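Local coordinates for protein dual function macrocyclase-peptidase POPB (Galerina marginata, PDB 5N4B) that cleaves peptide bonds on the carboxyl side of proline and macrocyclises peptide precursors of the amanitin toxins, at residues Q25-G30 / I629-D634; G541-T546 / I621-N626; L583-I588 / A599-G604; D607-H612 / Y635-S640. The protein carries 1 engineered substitution. All coordinates share one frame; numbering follows the deposited sequence.

Interaction 1 (Q25-G30 / I629-D634); sequences QSASKG and IPEEFD
Ile629 holds the N-cap position of helix 630-636, its O taking the amides of both Glu632 and Phe633, while its side chain turns away from residues 25-30. Pro630, the first helical residue, lies directly against the partner. Its CA-H points to Gln25 O (CA to O 3.2 Å), its CG rests near Gln25 CB, and its CB lies beside Ala27 CB. Its carbonyl also receives the amide of Ala27 (N to O 3.2 Å), with the donor well above the carbonyl plane instead of on a lone pair. Glu631 starts out away from the contact, but a bend at chi2 (72°) brings OE2 back over Ala27 CB, 3.7 Å away.

What the helix meets here is the end of a beta-hairpin: strands 21-26 and 30-35 are joined by a three-residue turn, with Ser26 and Gly30 bonded backbone to backbone in both directions. In prolyl oligopeptidases the residues at the N-terminus pack with the alpha/beta-hydrolase domain rather than with the propeller.

Phe633 has CG anti to its backbone N (chi1 177°), so its ring leans obliquely on the strand, CD1 lying 3.9 Å from Ser26 CB; beyond the two segments it meets the Tyr24 ring and stacks with Tyr637. Asp634 grips the turn with both carboxylate oxygens. OD1 uses its syn lone pair for a very short bond from Ser26 OG (2.4 Å), which may lower the carboxylate's proton affinity, and OD2 uses its own for Ser28 N (2.9 Å). Ser26 OG, in an ST motif, also accepts the amide of Lys29 (N to OG 2.9 Å).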
# COMPACT_ATOMS: atom_id res chain seq x y z
N GLN A 25 -12.44 -7.15 -30.61
CA GLN A 25 -11.65 -7.00 -31.83
C GLN A 25 -10.18 -7.28 -31.55
O GLN A 25 -9.58 -6.65 -30.67
CB GLN A 25 -11.80 -5.61 -32.43
CG GLN A 25 -13.21 -5.20 -32.76
CD GLN A 25 -13.91 -6.19 -33.69
OE1 GLN A 25 -15.09 -6.49 -33.50
NE2 GLN A 25 -13.18 -6.71 -34.68
N SER A 26 -9.61 -8.22 -32.31
CA SER A 26 -8.20 -8.59 -32.27
C SER A 26 -7.49 -8.09 -33.52
O SER A 26 -7.99 -8.26 -34.64
CB SER A 26 -8.09 -10.10 -32.24
OG SER A 26 -6.83 -10.58 -32.59
N ALA A 27 -6.31 -7.51 -33.36
CA ALA A 27 -5.60 -7.08 -34.56
C ALA A 27 -5.23 -8.27 -35.42
O ALA A 27 -5.36 -8.20 -36.66
CB ALA A 27 -4.38 -6.24 -34.18
N SER A 28 -4.79 -9.37 -34.81
CA SER A 28 -4.34 -10.52 -35.59
C SER A 28 -5.48 -11.43 -36.04
O SER A 28 -5.36 -12.04 -37.11
CB SER A 28 -3.33 -11.36 -34.82
OG SER A 28 -3.89 -11.85 -33.63
N LYS A 29 -6.59 -11.52 -35.30
CA LYS A 29 -7.64 -12.50 -35.59
C LYS A 29 -8.97 -11.88 -35.98
O LYS A 29 -9.91 -12.63 -36.30
CB LYS A 29 -7.87 -13.41 -34.38
CG LYS A 29 -6.66 -14.21 -33.89
CD LYS A 29 -6.04 -15.09 -34.97
CE LYS A 29 -5.49 -16.39 -34.37
NZ LYS A 29 -5.53 -17.49 -35.38
N GLY A 30 -9.12 -10.56 -35.96
CA GLY A 30 -10.42 -9.97 -36.22
C GLY A 30 -11.37 -10.19 -35.06
O GLY A 30 -10.99 -10.10 -33.89
N ILE A 629 -8.66 -1.96 -27.46
CA ILE A 629 -7.76 -1.61 -28.56
C ILE A 629 -7.25 -2.92 -29.16
O ILE A 629 -6.62 -3.71 -28.45
CB ILE A 629 -6.60 -0.74 -28.07
CG1 ILE A 629 -7.18 0.57 -27.52
CG2 ILE A 629 -5.60 -0.48 -29.17
CD1 ILE A 629 -6.19 1.56 -27.00
N PRO A 630 -7.50 -3.18 -30.44
CA PRO A 630 -7.19 -4.51 -30.99
C PRO A 630 -5.77 -5.01 -30.80
O PRO A 630 -5.57 -6.22 -30.56
CB PRO A 630 -7.55 -4.36 -32.48
CG PRO A 630 -8.65 -3.33 -32.48
CD PRO A 630 -8.29 -2.36 -31.39
N GLU A 631 -4.79 -4.12 -30.94
CA GLU A 631 -3.39 -4.51 -30.76
C GLU A 631 -3.10 -4.89 -29.30
O GLU A 631 -2.17 -5.66 -29.02
CB GLU A 631 -2.48 -3.35 -31.20
CG GLU A 631 -2.52 -3.04 -32.70
CD GLU A 631 -3.81 -2.36 -33.19
OE1 GLU A 631 -4.50 -1.64 -32.41
OE2 GLU A 631 -4.14 -2.54 -34.40
N GLU A 632 -3.84 -4.30 -28.37
CA GLU A 632 -3.58 -4.51 -26.96
C GLU A 632 -4.35 -5.72 -26.46
O GLU A 632 -3.80 -6.55 -25.71
CB GLU A 632 -3.88 -3.22 -26.21
CG GLU A 632 -3.00 -2.04 -26.72
CD GLU A 632 -3.18 -0.73 -26.02
OE1 GLU A 632 -3.87 -0.65 -25.00
OE2 GLU A 632 -2.56 0.27 -26.51
N PHE A 633 -5.60 -5.89 -26.92
CA PHE A 633 -6.32 -7.15 -26.74
C PHE A 633 -5.41 -8.34 -27.04
O PHE A 633 -5.40 -9.35 -26.32
CB PHE A 633 -7.59 -7.18 -27.61
CG PHE A 633 -8.32 -8.47 -27.51
CD1 PHE A 633 -8.02 -9.53 -28.36
CD2 PHE A 633 -9.31 -8.67 -26.56
CE1 PHE A 633 -8.68 -10.72 -28.27
CE2 PHE A 633 -9.98 -9.91 -26.48
CZ PHE A 633 -9.65 -10.90 -27.31
N ASP A 634 -4.61 -8.25 -28.09
CA ASP A 634 -3.83 -9.40 -28.51
C ASP A 634 -2.77 -9.83 -27.52
O ASP A 634 -2.38 -11.01 -27.52
CB ASP A 634 -3.21 -9.17 -29.88
CG ASP A 634 -4.21 -9.32 -30.99
OD1 ASP A 634 -5.37 -9.77 -30.81
OD2 ASP A 634 -3.80 -8.97 -32.11

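Interaction 2 (G541-T546 / I621-N626); sequences GGRRET and ISEYGN
The guanidinium of Arg544 is met at its edge by Ile621 O, which lies only 10° out of the group's plane and accepts from NH1 at 3.0 Å. Gly625 CA touches the same NH1 obliquely, and NH2 forms a salt bridge with Glu632. Ser622 O lies obliquely to the guanidinium of Arg543, whose NH1 pairs with Glu536. One face of the Tyr624 ring has Glu623 CB over it, offset toward the rim. The Tyr624 hydroxyl is bonded to Asn579, and the Tyr624 side chain lies about 7 Å from that of Ala578, the engineered replacement in the charge relay.

Arg544 reaches the helix end with CG anti to its carbonyl carbon. Its extended chi2 (172°) lays CD alongside Ser622 O at 3.2 Å, and the bend at chi3 turns the guanidinium so that NH1 reaches Ile621 O. Arg543 CG comes to Ser622 O from beside it, at 3.5 Å.

The loop here is a type II' beta turn: Arg544 and Glu545 occupy its corners, and Thr546 N closes onto Arg543 O at 3.0 Å. It abuts the C-terminal end of the short helix 621-624 of the alpha/beta-hydrolase domain; Gly625 leaves it with positive phi. The positive guanidinium of Arg544 would suit the carbonyls gathered at that end.

The backbones also meet directly. Arg544 N donates to Glu623 O over 2.8 Å at a nearly straight 164°, while a water donates to both Arg544 O and Tyr624 O. Ile621 O is shared, taking Gly625 N as well as the arginine. Glu623 bends at chi2 and brings its carboxylate to Lys547 and His539.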
# COMPACT_ATOMS: atom_id res chain seq x y z
N GLY A 541 9.66 -2.93 -17.77
CA GLY A 541 9.98 -4.30 -18.07
C GLY A 541 8.89 -5.30 -17.74
O GLY A 541 9.04 -6.46 -18.12
N GLY A 542 7.87 -4.86 -17.03
CA GLY A 542 6.74 -5.71 -16.74
C GLY A 542 5.45 -4.93 -16.73
O GLY A 542 4.82 -4.79 -15.70
N ARG A 543 5.07 -4.39 -17.89
CA ARG A 543 3.96 -3.46 -17.99
C ARG A 543 3.39 -3.52 -19.40
O ARG A 543 4.14 -3.57 -20.36
CB ARG A 543 4.54 -2.04 -17.75
CG ARG A 543 3.58 -0.92 -17.68
CD ARG A 543 4.24 0.41 -17.24
NE ARG A 543 5.10 0.98 -18.27
CZ ARG A 543 6.14 1.80 -18.07
NH1 ARG A 543 6.53 2.18 -16.83
NH2 ARG A 543 6.80 2.23 -19.14
N ARG A 544 2.06 -3.49 -19.52
CA ARG A 544 1.43 -3.45 -20.84
C ARG A 544 1.95 -4.60 -21.70
O ARG A 544 1.80 -5.76 -21.32
CB ARG A 544 1.55 -2.04 -21.48
CG ARG A 544 0.70 -1.00 -20.71
CD ARG A 544 0.91 0.44 -21.15
NE ARG A 544 0.66 0.61 -22.57
CZ ARG A 544 -0.54 0.86 -23.08
NH1 ARG A 544 -1.61 0.98 -22.31
NH2 ARG A 544 -0.65 1.00 -24.39
N GLU A 545 2.57 -4.34 -22.85
CA GLU A 545 2.96 -5.46 -23.69
C GLU A 545 4.04 -6.36 -23.08
O GLU A 545 4.22 -7.47 -23.59
CB GLU A 545 3.37 -4.99 -25.08
CG GLU A 545 4.70 -4.28 -25.15
CD GLU A 545 4.63 -2.78 -24.91
OE1 GLU A 545 3.61 -2.26 -24.38
OE2 GLU A 545 5.63 -2.11 -25.29
N THR A 546 4.77 -5.91 -22.07
CA THR A 546 5.76 -6.75 -21.41
C THR A 546 5.28 -7.34 -20.08
O THR A 546 6.10 -7.88 -19.33
CB THR A 546 7.05 -5.95 -21.12
OG1 THR A 546 6.76 -4.90 -20.22
CG2 THR A 546 7.69 -5.36 -22.39
N ILE A 621 -5.26 0.84 -17.15
CA ILE A 621 -4.88 0.69 -18.55
C ILE A 621 -3.40 1.01 -18.75
O ILE A 621 -2.75 0.39 -19.60
CB ILE A 621 -5.80 1.55 -19.42
CG1 ILE A 621 -7.18 0.88 -19.46
CG2 ILE A 621 -5.23 1.69 -20.80
CD1 ILE A 621 -8.26 1.79 -20.09
N SER A 622 -2.83 1.93 -17.97
CA SER A 622 -1.40 2.20 -18.09
C SER A 622 -0.55 1.03 -17.64
O SER A 622 0.64 0.97 -17.98
CB SER A 622 -1.04 3.45 -17.30
OG SER A 622 -1.41 3.31 -15.97
N GLU A 623 -1.12 0.09 -16.87
CA GLU A 623 -0.44 -1.09 -16.39
C GLU A 623 -0.67 -2.33 -17.24
O GLU A 623 0.26 -3.11 -17.44
CB GLU A 623 -0.87 -1.43 -14.96
CG GLU A 623 0.01 -2.46 -14.28
CD GLU A 623 1.44 -1.97 -13.93
OE1 GLU A 623 1.68 -0.76 -14.03
OE2 GLU A 623 2.29 -2.83 -13.58
N TYR A 624 -1.88 -2.55 -17.72
CA TYR A 624 -2.27 -3.78 -18.40
C TYR A 624 -2.52 -3.63 -19.89
O TYR A 624 -2.56 -4.65 -20.60
CB TYR A 624 -3.55 -4.33 -17.75
CG TYR A 624 -3.48 -4.58 -16.26
CD1 TYR A 624 -2.39 -5.20 -15.72
CD2 TYR A 624 -4.52 -4.22 -15.43
CE1 TYR A 624 -2.31 -5.43 -14.35
CE2 TYR A 624 -4.45 -4.44 -14.07
CZ TYR A 624 -3.33 -5.05 -13.54
OH TYR A 624 -3.36 -5.22 -12.19
N GLY A 625 -2.73 -2.41 -20.39
CA GLY A 625 -3.26 -2.22 -21.72
C GLY A 625 -4.78 -2.05 -21.71
O GLY A 625 -5.46 -2.22 -20.70
N ASN A 626 -5.31 -1.73 -22.89
CA ASN A 626 -6.73 -1.46 -23.06
C ASN A 626 -7.36 -2.60 -23.86
O ASN A 626 -7.07 -2.74 -25.06
CB ASN A 626 -6.92 -0.13 -23.78
CG ASN A 626 -8.37 0.30 -23.81
OD1 ASN A 626 -9.30 -0.52 -23.71
ND2 ASN A 626 -8.57 1.61 -23.98
O HOH W 1 -0.66 -6.72 -20.20

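Interaction 3 (L583-I588 / A599-G604); sequences LVMGSI and AVPEGG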
# COMPACT_ATOMS: atom_id res chain seq x y z
N LEU A 583 -1.11 -11.82 -10.01
CA LEU A 583 0.15 -12.53 -10.16
C LEU A 583 -0.01 -14.00 -9.79
O LEU A 583 0.44 -14.89 -10.53
CB LEU A 583 1.22 -11.84 -9.32
CG LEU A 583 2.58 -12.51 -9.30
CD1 LEU A 583 3.25 -12.42 -10.66
CD2 LEU A 583 3.45 -11.89 -8.23
N VAL A 584 -0.62 -14.27 -8.65
CA VAL A 584 -0.82 -15.65 -8.20
C VAL A 584 -1.72 -16.43 -9.16
O VAL A 584 -1.40 -17.56 -9.55
CB VAL A 584 -1.32 -15.69 -6.76
CG1 VAL A 584 -1.79 -17.06 -6.35
CG2 VAL A 584 -0.23 -15.24 -5.85
N MET A 585 -2.85 -15.85 -9.54
CA MET A 585 -3.83 -16.56 -10.38
C MET A 585 -3.27 -16.82 -11.75
O MET A 585 -3.38 -17.94 -12.27
CB MET A 585 -5.14 -15.75 -10.45
CG MET A 585 -5.88 -15.81 -9.11
SD MET A 585 -7.54 -15.10 -9.07
CE MET A 585 -7.17 -13.40 -8.63
N GLY A 586 -2.59 -15.84 -12.36
CA GLY A 586 -1.94 -16.10 -13.63
C GLY A 586 -0.78 -17.07 -13.55
O GLY A 586 -0.54 -17.86 -14.48
N SER A 587 -0.04 -17.05 -12.44
CA SER A 587 1.08 -17.95 -12.30
C SER A 587 0.61 -19.39 -12.24
O SER A 587 1.28 -20.26 -12.80
CB SER A 587 1.90 -17.60 -11.07
OG SER A 587 2.64 -16.37 -11.26
N ILE A 588 -0.49 -19.68 -11.55
CA ILE A 588 -0.91 -21.08 -11.45
C ILE A 588 -1.45 -21.58 -12.78
O ILE A 588 -1.29 -22.75 -13.10
CB ILE A 588 -1.87 -21.40 -10.28
CG1 ILE A 588 -3.23 -20.78 -10.44
CG2 ILE A 588 -1.25 -21.03 -8.94
CD1 ILE A 588 -4.19 -21.18 -9.32
N ALA A 599 -1.53 -22.06 -3.36
CA ALA A 599 -1.70 -20.72 -3.88
C ALA A 599 -2.78 -19.98 -3.12
O ALA A 599 -3.88 -20.51 -2.92
CB ALA A 599 -2.06 -20.77 -5.37
N VAL A 600 -2.48 -18.75 -2.70
CA VAL A 600 -3.42 -17.91 -1.93
C VAL A 600 -3.45 -16.52 -2.57
O VAL A 600 -2.66 -15.63 -2.20
CB VAL A 600 -3.12 -17.86 -0.42
CG1 VAL A 600 -4.14 -16.94 0.25
CG2 VAL A 600 -3.18 -19.24 0.13
N PRO A 601 -4.32 -16.30 -3.58
CA PRO A 601 -4.52 -14.95 -4.14
C PRO A 601 -5.54 -14.19 -3.32
O PRO A 601 -6.63 -14.72 -3.08
CB PRO A 601 -5.00 -15.23 -5.56
CG PRO A 601 -5.73 -16.55 -5.41
CD PRO A 601 -5.10 -17.32 -4.30
N GLU A 602 -5.22 -12.97 -2.93
CA GLU A 602 -6.08 -12.14 -2.06
C GLU A 602 -6.57 -10.92 -2.84
O GLU A 602 -5.78 -10.12 -3.32
CB GLU A 602 -5.32 -11.69 -0.81
CG GLU A 602 -4.77 -12.84 -0.00
CD GLU A 602 -3.98 -12.37 1.23
OE1 GLU A 602 -4.34 -11.30 1.81
OE2 GLU A 602 -3.08 -13.06 1.68
N GLY A 603 -7.88 -10.76 -2.95
CA GLY A 603 -8.43 -9.59 -3.63
C GLY A 603 -7.83 -9.30 -4.98
O GLY A 603 -7.56 -8.13 -5.30
N GLY A 604 -7.62 -10.33 -5.79
CA GLY A 604 -6.86 -10.20 -7.01
C GLY A 604 -7.68 -9.83 -8.23
O GLY A 604 -8.88 -10.13 -8.36
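The contact between the segments is wholly apolar, and its side chains line up along one side of helix 579-590. Val584 has CG1 anti to its backbone N (chi1 169°), and this methyl fits between Ala599 CB and Pro601 CB, 3.8 Å from the proline carbon. The valine and the proline ring cross at about a right angle. One turn further along, Ile588 sets CG2 beside it, 3.7 Å from Ala599 CB. Met585 crosses Pro601 in the same way as Val584, its CG 3.7 Å from Pro601 CB.

One contact runs from side chain to backbone: Met585 bends at chi3 (-90°), so that CE lies over Gly604 CA at 3.6 Å. Gly604 itself comes within about 6 Å, at nearest approach, of the side chain of the engineered Ala578.

Within the helix, Leu583 O takes both Ser587 N and OG; the strand's backbone bonds go to its sheet neighbours.

The segments belong to the beta-alpha-beta unit 572-577, 579-590, 598-602 of an alpha/beta-hydrolase sheet. The N-to-C directions of helix 583-588 and strand 599-602 differ by 141°, nearer antiparallel than perpendicular. Val584 and Ile588 also touch Ile574, strand 653-659 flanks Ala599 and Pro601, and helix 548-563 packs on Leu583 and Ser587.

Interaction 4 (D607-H612 / Y635-S640); sequences DLLKFH and YIYPLS
A single hydrogen bond links the two segments: Leu608 N donates to Ser640 OG over 3.0 Å, at an angle of 152°. The serine hydroxyl stands anti to its own backbone N (chi1 -179°), which carries it across to the loop, and it is also bonded to ND1 of His643. Asp607 OD1 receives the amides of Leu609 and Lys610 through weak bonds at the bend of the loop, while its OD2 pairs with Lys672.

Among the apolar contacts, Ile636 sends CG2, anti to its backbone N, against Leu608 CB at 3.8 Å, and Leu609 CD2 crosses obliquely at 4.1 Å from the same methyl. Leu609 CD1 comes to the Tyr637 ring near CD1, 3.8 Å away, approaching it obliquely. Val34 of strand 30-35 touches both Leu609 and Tyr637, and Tyr24 touches Leu609. Leu608 reaches further: its CD1 lies 4.0 Å from Ser640 CA and only loosely, at 4.4 Å, from Leu639 CD2. Leucines and an isoleucine thus pack the loop after strand 598-602 against the chain running on from helix 630-636.

Leu608 is served unequally: its amide is satisfied, but its carbonyl O, with Ile636 CG2 only 3.3 Å away, is buried without any polar partner in the model, so the packing here probably pays a cost that the apolar burial repays.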
# COMPACT_ATOMS: atom_id res chain seq x y z
N ASP A 607 -10.05 -10.95 -14.34
CA ASP A 607 -10.71 -10.75 -15.63
C ASP A 607 -10.02 -9.55 -16.26
O ASP A 607 -10.37 -8.40 -16.01
CB ASP A 607 -12.20 -10.56 -15.46
CG ASP A 607 -12.90 -10.40 -16.78
OD1 ASP A 607 -12.24 -10.09 -17.80
OD2 ASP A 607 -14.15 -10.55 -16.81
N LEU A 608 -8.97 -9.81 -17.04
CA LEU A 608 -8.22 -8.72 -17.65
C LEU A 608 -8.87 -8.19 -18.93
O LEU A 608 -8.35 -7.24 -19.53
CB LEU A 608 -6.79 -9.13 -17.96
CG LEU A 608 -5.78 -9.17 -16.86
CD1 LEU A 608 -4.41 -9.47 -17.47
CD2 LEU A 608 -5.70 -7.86 -16.10
N LEU A 609 -10.00 -8.77 -19.35
CA LEU A 609 -10.77 -8.19 -20.45
C LEU A 609 -11.78 -7.16 -19.99
O LEU A 609 -12.15 -6.29 -20.79
CB LEU A 609 -11.48 -9.26 -21.29
CG LEU A 609 -10.56 -10.24 -21.99
CD1 LEU A 609 -11.38 -11.22 -22.78
CD2 LEU A 609 -9.58 -9.54 -22.87
N LYS A 610 -12.19 -7.18 -18.72
CA LYS A 610 -13.24 -6.27 -18.23
C LYS A 610 -12.80 -5.42 -17.04
O LYS A 610 -13.63 -4.67 -16.50
CB LYS A 610 -14.52 -7.05 -17.90
CG LYS A 610 -15.19 -7.79 -19.08
CD LYS A 610 -16.59 -8.42 -18.72
CE LYS A 610 -17.64 -7.37 -18.43
NZ LYS A 610 -19.03 -7.96 -18.24
N PHE A 611 -11.54 -5.47 -16.63
CA PHE A 611 -11.13 -4.77 -15.41
C PHE A 611 -11.43 -3.27 -15.48
O PHE A 611 -11.68 -2.64 -14.45
CB PHE A 611 -9.63 -4.97 -15.14
CG PHE A 611 -8.72 -4.26 -16.15
CD1 PHE A 611 -8.38 -2.94 -15.97
CD2 PHE A 611 -8.27 -4.90 -17.30
CE1 PHE A 611 -7.61 -2.25 -16.91
CE2 PHE A 611 -7.53 -4.22 -18.23
CZ PHE A 611 -7.16 -2.90 -18.04
N HIS A 612 -11.38 -2.69 -16.68
CA HIS A 612 -11.54 -1.26 -16.85
C HIS A 612 -12.99 -0.81 -16.80
O HIS A 612 -13.23 0.41 -16.86
CB HIS A 612 -10.87 -0.79 -18.13
CG HIS A 612 -11.44 -1.40 -19.36
ND1 HIS A 612 -11.63 -2.76 -19.50
CD2 HIS A 612 -11.81 -0.84 -20.53
CE1 HIS A 612 -12.15 -3.01 -20.68
NE2 HIS A 612 -12.26 -1.86 -21.34
N TYR A 635 -2.23 -8.94 -26.69
CA TYR A 635 -1.33 -9.37 -25.63
C TYR A 635 -2.02 -9.55 -24.28
O TYR A 635 -1.51 -10.29 -23.44
CB TYR A 635 -0.10 -8.46 -25.52
CG TYR A 635 -0.31 -7.01 -25.20
CD1 TYR A 635 -0.69 -6.58 -23.94
CD2 TYR A 635 -0.03 -6.03 -26.13
CE1 TYR A 635 -0.84 -5.22 -23.65
CE2 TYR A 635 -0.13 -4.68 -25.84
CZ TYR A 635 -0.53 -4.27 -24.58
OH TYR A 635 -0.65 -2.92 -24.27
N ILE A 636 -3.20 -8.94 -24.09
CA ILE A 636 -3.96 -9.11 -22.85
C ILE A 636 -4.66 -10.46 -22.79
O ILE A 636 -4.63 -11.16 -21.76
CB ILE A 636 -4.99 -7.97 -22.70
CG1 ILE A 636 -4.29 -6.64 -22.53
CG2 ILE A 636 -5.90 -8.22 -21.51
CD1 ILE A 636 -5.24 -5.41 -22.75
N TYR A 637 -5.38 -10.80 -23.85
CA TYR A 637 -6.20 -12.01 -23.83
C TYR A 637 -5.43 -13.26 -23.47
O TYR A 637 -5.94 -14.06 -22.66
CB TYR A 637 -6.88 -12.13 -25.20
CG TYR A 637 -7.89 -13.22 -25.37
CD1 TYR A 637 -8.84 -13.49 -24.40
CD2 TYR A 637 -7.95 -13.94 -26.56
CE1 TYR A 637 -9.82 -14.46 -24.59
CE2 TYR A 637 -8.94 -14.93 -26.75
CZ TYR A 637 -9.85 -15.17 -25.75
OH TYR A 637 -10.83 -16.12 -25.91
N PRO A 638 -4.22 -13.50 -23.98
CA PRO A 638 -3.49 -14.72 -23.58
C PRO A 638 -2.97 -14.72 -22.15
O PRO A 638 -2.53 -15.77 -21.69
CB PRO A 638 -2.32 -14.79 -24.57
CG PRO A 638 -2.57 -13.71 -25.57
CD PRO A 638 -3.54 -12.75 -25.05
N LEU A 639 -2.98 -13.58 -21.47
CA LEU A 639 -2.55 -13.48 -20.09
C LEU A 639 -3.71 -13.51 -19.10
O LEU A 639 -3.48 -13.77 -17.91
CB LEU A 639 -1.78 -12.17 -19.92
CG LEU A 639 -0.93 -12.02 -18.68
CD1 LEU A 639 0.15 -13.10 -18.71
CD2 LEU A 639 -0.31 -10.62 -18.74
N SER A 640 -4.92 -13.19 -19.51
CA SER A 640 -6.02 -12.99 -18.56
C SER A 640 -6.36 -14.30 -17.86
O SER A 640 -6.76 -15.25 -18.55
CB SER A 640 -7.23 -12.60 -19.36
OG SER A 640 -8.32 -12.38 -18.50

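Interactions 1, 2 and 4 form one cluster around helices 621-624 and 630-636, with centres 11 to 15 Å apart. Interactions 1 and 4 share helix 630-636, where Phe633 CE2 packs 3.6 Å from Leu609 CD2. Glu632 ties interaction 1 to interaction 2, and Ile636 and Phe611 of interaction 4 press on Tyr624 and Gly625. Interaction 3 lies deeper, 26 Å from interaction 1 between centres, in the sheet core. Along the chain, interactions 2 and 3 are nested in the loop closed by interaction 1, interaction 4 crosses 1 and 2, and 3 closes before 4 opens. Together they run from the N-terminal hairpin inward to the alpha/beta-hydrolase core that carries the catalytic residues.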